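Local coordinates for protein succinate dehydrogenase subunit A (Mycolicibacterium smegmatis MC2 51, PDB 6LUM) that probably serves as the FAD-binding flavoprotein subunit of succinate dehydrogenase, oxidising succinate to fumarate and passing the electrons to the iron-sulfur subunit, at residues D[53-67]-D[83-95]. Sequence-based numbering, arbitrary orientation.
Sequences AALANVEEDNWEWHT and VEIMCKEAIDAVL
Two helices of the FAD-binding domain, 63-73 and 80-100, and the loop leading into the first pack here mostly through apolar side chains, with a sulfur-aromatic contact among them. The N-to-C directions of segments 63-67 and 83-95 make an angle of 136°, nearer antiparallel than parallel, and the axes approach to 9.2 Å. C87 meets W63, H66 and T67 of the other segment. Its SG is 4.0 Å from the centroid of the H66 ring, an oblique sulfur-aromatic contact. The chi1 of -166°, which turns CG away from the backbone N, brings the H66 ring against C87 SG. The H66 side chain is about 10 Å from the bound FAD, so this is packing near the cofactor. T67 sends its two branches different ways. OG1 donates to W63 O at 3.1 Å, from above the carbonyl plane, while T67 N reaches the same oxygen from the other face. CG2 meets V83 CG1 at 3.7 Å. With an alanine here, V83 CG1 is likely to lose its methyl partner and W63 O to keep just the backbone donor of the two described. W63 has K88 CB over one face of its indole, and its own CB touches C87 CB. Farther along, I91 CD1 lies 4.2 Å from W63 CB, and I91 CG2 meets L55 CD2 at 3.8 Å. A53 CB rests on V94 CG2 at 3.7 Å. L55 CD1 meets V94 CG1, and L55 CD2 also reaches L95 CD2. Around this layer, H66 and A90 lean on L402 of helix 399-421, L55 and V94 touch C133 of strand 132-133, and L95 packs on T155 of subunit B.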
# COMPACT_ATOMS: atom_id res chain seq x y z
N ALA D 53 32.22 0.20 -23.48
CA ALA D 53 32.11 -1.18 -23.03
C ALA D 53 32.05 -2.07 -24.26
O ALA D 53 31.57 -1.65 -25.31
CB ALA D 53 30.89 -1.40 -22.14
N ALA D 54 32.54 -3.30 -24.11
CA ALA D 54 32.56 -4.25 -25.21
C ALA D 54 31.27 -5.05 -25.19
O ALA D 54 31.21 -6.19 -24.71
CB ALA D 54 33.79 -5.15 -25.12
N LEU D 55 30.21 -4.44 -25.71
CA LEU D 55 28.92 -5.09 -25.81
C LEU D 55 28.73 -5.80 -27.14
O LEU D 55 28.05 -6.83 -27.20
CB LEU D 55 27.78 -4.08 -25.64
CG LEU D 55 27.56 -3.37 -24.31
CD1 LEU D 55 26.46 -2.36 -24.45
CD2 LEU D 55 27.23 -4.37 -23.22
N ALA D 56 29.32 -5.27 -28.21
CA ALA D 56 29.22 -5.84 -29.55
C ALA D 56 27.76 -5.97 -29.99
O ALA D 56 27.21 -7.06 -30.14
CB ALA D 56 29.94 -7.19 -29.62
N ASN D 57 27.13 -4.80 -30.15
CA ASN D 57 25.79 -4.71 -30.69
C ASN D 57 25.77 -4.31 -32.16
O ASN D 57 24.99 -4.86 -32.93
CB ASN D 57 24.95 -3.72 -29.88
CG ASN D 57 24.43 -4.31 -28.60
OD1 ASN D 57 23.74 -3.65 -27.83
ND2 ASN D 57 24.77 -5.57 -28.36
N VAL D 58 26.60 -3.35 -32.56
CA VAL D 58 26.68 -2.95 -33.96
C VAL D 58 27.88 -3.57 -34.66
O VAL D 58 27.91 -3.61 -35.90
CB VAL D 58 26.72 -1.42 -34.10
CG1 VAL D 58 25.59 -0.79 -33.32
CG2 VAL D 58 28.06 -0.87 -33.65
N GLU D 59 28.87 -4.05 -33.92
CA GLU D 59 30.07 -4.66 -34.48
C GLU D 59 30.42 -5.85 -33.59
O GLU D 59 29.60 -6.31 -32.79
CB GLU D 59 31.22 -3.65 -34.58
CG GLU D 59 30.96 -2.50 -35.55
CD GLU D 59 32.24 -1.95 -36.14
OE1 GLU D 59 32.18 -1.36 -37.24
OE2 GLU D 59 33.30 -2.12 -35.51
N GLU D 60 31.63 -6.36 -33.72
CA GLU D 60 32.10 -7.46 -32.89
C GLU D 60 33.35 -7.05 -32.14
O GLU D 60 34.31 -6.57 -32.74
CB GLU D 60 32.38 -8.71 -33.72
CG GLU D 60 32.52 -9.95 -32.87
CD GLU D 60 31.40 -10.10 -31.86
OE1 GLU D 60 30.22 -9.99 -32.25
OE2 GLU D 60 31.69 -10.33 -30.67
N ASP D 61 33.32 -7.23 -30.82
CA ASP D 61 34.52 -7.08 -30.02
C ASP D 61 34.36 -7.86 -28.72
O ASP D 61 33.26 -8.00 -28.19
CB ASP D 61 34.85 -5.61 -29.73
CG ASP D 61 33.72 -4.88 -29.06
OD1 ASP D 61 32.61 -5.44 -28.97
OD2 ASP D 61 33.94 -3.74 -28.61
N ASN D 62 35.48 -8.39 -28.24
CA ASN D 62 35.57 -9.00 -26.93
C ASN D 62 36.32 -8.06 -26.01
O ASN D 62 36.98 -7.12 -26.45
CB ASN D 62 36.28 -10.36 -27.00
CG ASN D 62 37.62 -10.27 -27.70
OD1 ASN D 62 37.99 -9.23 -28.23
ND2 ASN D 62 38.35 -11.38 -27.72
N TRP D 63 36.21 -8.31 -24.71
CA TRP D 63 36.84 -7.39 -23.78
C TRP D 63 38.36 -7.44 -23.82
O TRP D 63 38.99 -6.57 -23.21
CB TRP D 63 36.36 -7.66 -22.35
CG TRP D 63 36.44 -9.07 -21.92
CD1 TRP D 63 35.42 -9.95 -21.82
CD2 TRP D 63 37.61 -9.76 -21.49
NE1 TRP D 63 35.87 -11.16 -21.36
CE2 TRP D 63 37.22 -11.07 -21.15
CE3 TRP D 63 38.96 -9.41 -21.35
CZ2 TRP D 63 38.12 -12.02 -20.70
CZ3 TRP D 63 39.85 -10.35 -20.91
CH2 TRP D 63 39.43 -11.65 -20.58
N GLU D 64 38.96 -8.40 -24.52
CA GLU D 64 40.41 -8.49 -24.51
C GLU D 64 41.04 -7.36 -25.32
O GLU D 64 42.10 -6.85 -24.95
CB GLU D 64 40.87 -9.84 -25.04
CG GLU D 64 42.32 -10.15 -24.74
CD GLU D 64 43.27 -9.61 -25.78
OE1 GLU D 64 44.32 -9.05 -25.40
OE2 GLU D 64 42.99 -9.76 -26.99
N TRP D 65 40.40 -6.95 -26.41
CA TRP D 65 40.93 -5.82 -27.17
C TRP D 65 40.77 -4.53 -26.38
O TRP D 65 41.65 -3.66 -26.41
CB TRP D 65 40.23 -5.73 -28.52
CG TRP D 65 40.23 -7.03 -29.28
CD1 TRP D 65 41.16 -8.02 -29.21
CD2 TRP D 65 39.24 -7.48 -30.23
NE1 TRP D 65 40.82 -9.05 -30.04
CE2 TRP D 65 39.65 -8.75 -30.67
CE3 TRP D 65 38.05 -6.94 -30.72
CZ2 TRP D 65 38.91 -9.47 -31.60
CZ3 TRP D 65 37.34 -7.66 -31.65
CH2 TRP D 65 37.76 -8.92 -32.07
N HIS D 66 39.67 -4.41 -25.64
CA HIS D 66 39.50 -3.28 -24.73
C HIS D 66 40.60 -3.25 -23.68
O HIS D 66 41.17 -2.20 -23.39
CB HIS D 66 38.13 -3.37 -24.05
CG HIS D 66 37.71 -2.11 -23.36
ND1 HIS D 66 36.81 -2.10 -22.33
CD2 HIS D 66 38.07 -0.82 -23.56
CE1 HIS D 66 36.63 -0.85 -21.92
NE2 HIS D 66 37.38 -0.06 -22.65
N THR D 67 40.89 -4.41 -23.08
CA THR D 67 41.93 -4.49 -22.07
C THR D 67 43.29 -4.10 -22.64
O THR D 67 44.05 -3.36 -22.02
CB THR D 67 41.97 -5.89 -21.48
OG1 THR D 67 40.76 -6.14 -20.76
CG2 THR D 67 43.13 -6.03 -20.54
N VAL D 83 42.81 -3.64 -14.72
CA VAL D 83 42.27 -3.37 -16.05
C VAL D 83 41.35 -4.50 -16.49
O VAL D 83 40.25 -4.27 -17.01
CB VAL D 83 43.41 -3.15 -17.05
CG1 VAL D 83 42.84 -2.99 -18.43
CG2 VAL D 83 44.22 -1.95 -16.67
N GLU D 84 41.81 -5.74 -16.30
CA GLU D 84 40.98 -6.91 -16.55
C GLU D 84 39.64 -6.82 -15.84
O GLU D 84 38.58 -7.00 -16.46
CB GLU D 84 41.73 -8.15 -16.08
CG GLU D 84 40.97 -9.45 -16.20
CD GLU D 84 41.76 -10.62 -15.65
OE1 GLU D 84 42.90 -10.41 -15.19
OE2 GLU D 84 41.23 -11.75 -15.66
N ILE D 85 39.68 -6.57 -14.53
CA ILE D 85 38.45 -6.52 -13.76
C ILE D 85 37.54 -5.42 -14.30
O ILE D 85 36.33 -5.62 -14.46
CB ILE D 85 38.75 -6.32 -12.27
CG1 ILE D 85 39.48 -7.55 -11.72
CG2 ILE D 85 37.48 -6.11 -11.49
CD1 ILE D 85 39.88 -7.43 -10.29
N MET D 86 38.12 -4.26 -14.62
CA MET D 86 37.31 -3.15 -15.08
C MET D 86 36.56 -3.50 -16.35
O MET D 86 35.36 -3.24 -16.45
CB MET D 86 38.16 -1.90 -15.33
CG MET D 86 37.29 -0.72 -15.72
SD MET D 86 38.15 0.82 -16.06
CE MET D 86 38.75 0.52 -17.71
N CYS D 87 37.22 -4.13 -17.31
CA CYS D 87 36.53 -4.40 -18.57
C CYS D 87 35.47 -5.50 -18.42
O CYS D 87 34.29 -5.34 -18.81
CB CYS D 87 37.55 -4.77 -19.64
SG CYS D 87 38.79 -3.48 -19.84
N LYS D 88 35.88 -6.64 -17.84
CA LYS D 88 34.93 -7.74 -17.76
C LYS D 88 33.83 -7.48 -16.75
O LYS D 88 32.88 -8.28 -16.68
CB LYS D 88 35.65 -9.04 -17.43
CG LYS D 88 36.23 -9.12 -16.04
CD LYS D 88 37.00 -10.41 -15.87
CE LYS D 88 36.05 -11.59 -15.83
NZ LYS D 88 36.76 -12.86 -15.53
N GLU D 89 33.90 -6.41 -15.97
CA GLU D 89 32.73 -5.93 -15.25
C GLU D 89 32.09 -4.74 -15.93
O GLU D 89 30.97 -4.36 -15.57
CB GLU D 89 33.10 -5.57 -13.81
CG GLU D 89 33.67 -6.71 -13.01
CD GLU D 89 33.32 -6.62 -11.54
OE1 GLU D 89 32.52 -5.74 -11.17
OE2 GLU D 89 33.85 -7.43 -10.75
N ALA D 90 32.77 -4.14 -16.90
CA ALA D 90 32.24 -2.98 -17.60
C ALA D 90 31.02 -3.34 -18.41
O ALA D 90 30.06 -2.56 -18.50
CB ALA D 90 33.31 -2.39 -18.50
N ILE D 91 31.07 -4.51 -19.04
CA ILE D 91 29.88 -4.96 -19.78
C ILE D 91 28.63 -4.88 -18.89
O ILE D 91 27.63 -4.23 -19.23
CB ILE D 91 30.08 -6.37 -20.35
CG1 ILE D 91 31.08 -6.36 -21.50
CG2 ILE D 91 28.76 -6.92 -20.82
CD1 ILE D 91 32.50 -6.63 -21.08
N ASP D 92 28.69 -5.53 -17.73
CA ASP D 92 27.52 -5.58 -16.86
C ASP D 92 27.26 -4.24 -16.18
O ASP D 92 26.12 -3.96 -15.80
CB ASP D 92 27.72 -6.69 -15.82
CG ASP D 92 26.41 -7.17 -15.22
OD1 ASP D 92 25.47 -6.36 -15.08
OD2 ASP D 92 26.33 -8.37 -14.89
N ALA D 93 28.27 -3.39 -16.04
CA ALA D 93 28.04 -2.04 -15.53
C ALA D 93 27.13 -1.25 -16.46
O ALA D 93 26.14 -0.65 -16.02
CB ALA D 93 29.36 -1.31 -15.33
N VAL D 94 27.45 -1.24 -17.75
CA VAL D 94 26.59 -0.55 -18.71
C VAL D 94 25.20 -1.18 -18.73
O VAL D 94 24.19 -0.47 -18.77
CB VAL D 94 27.22 -0.55 -20.11
CG1 VAL D 94 26.20 -0.12 -21.13
CG2 VAL D 94 28.40 0.38 -20.15
N LEU D 95 25.13 -2.51 -18.70
CA LEU D 95 23.82 -3.14 -18.74
C LEU D 95 22.99 -2.79 -17.52
O LEU D 95 21.77 -2.59 -17.62
CB LEU D 95 23.96 -4.66 -18.87
CG LEU D 95 24.43 -5.15 -20.24
CD1 LEU D 95 24.19 -6.64 -20.36
CD2 LEU D 95 23.75 -4.41 -21.37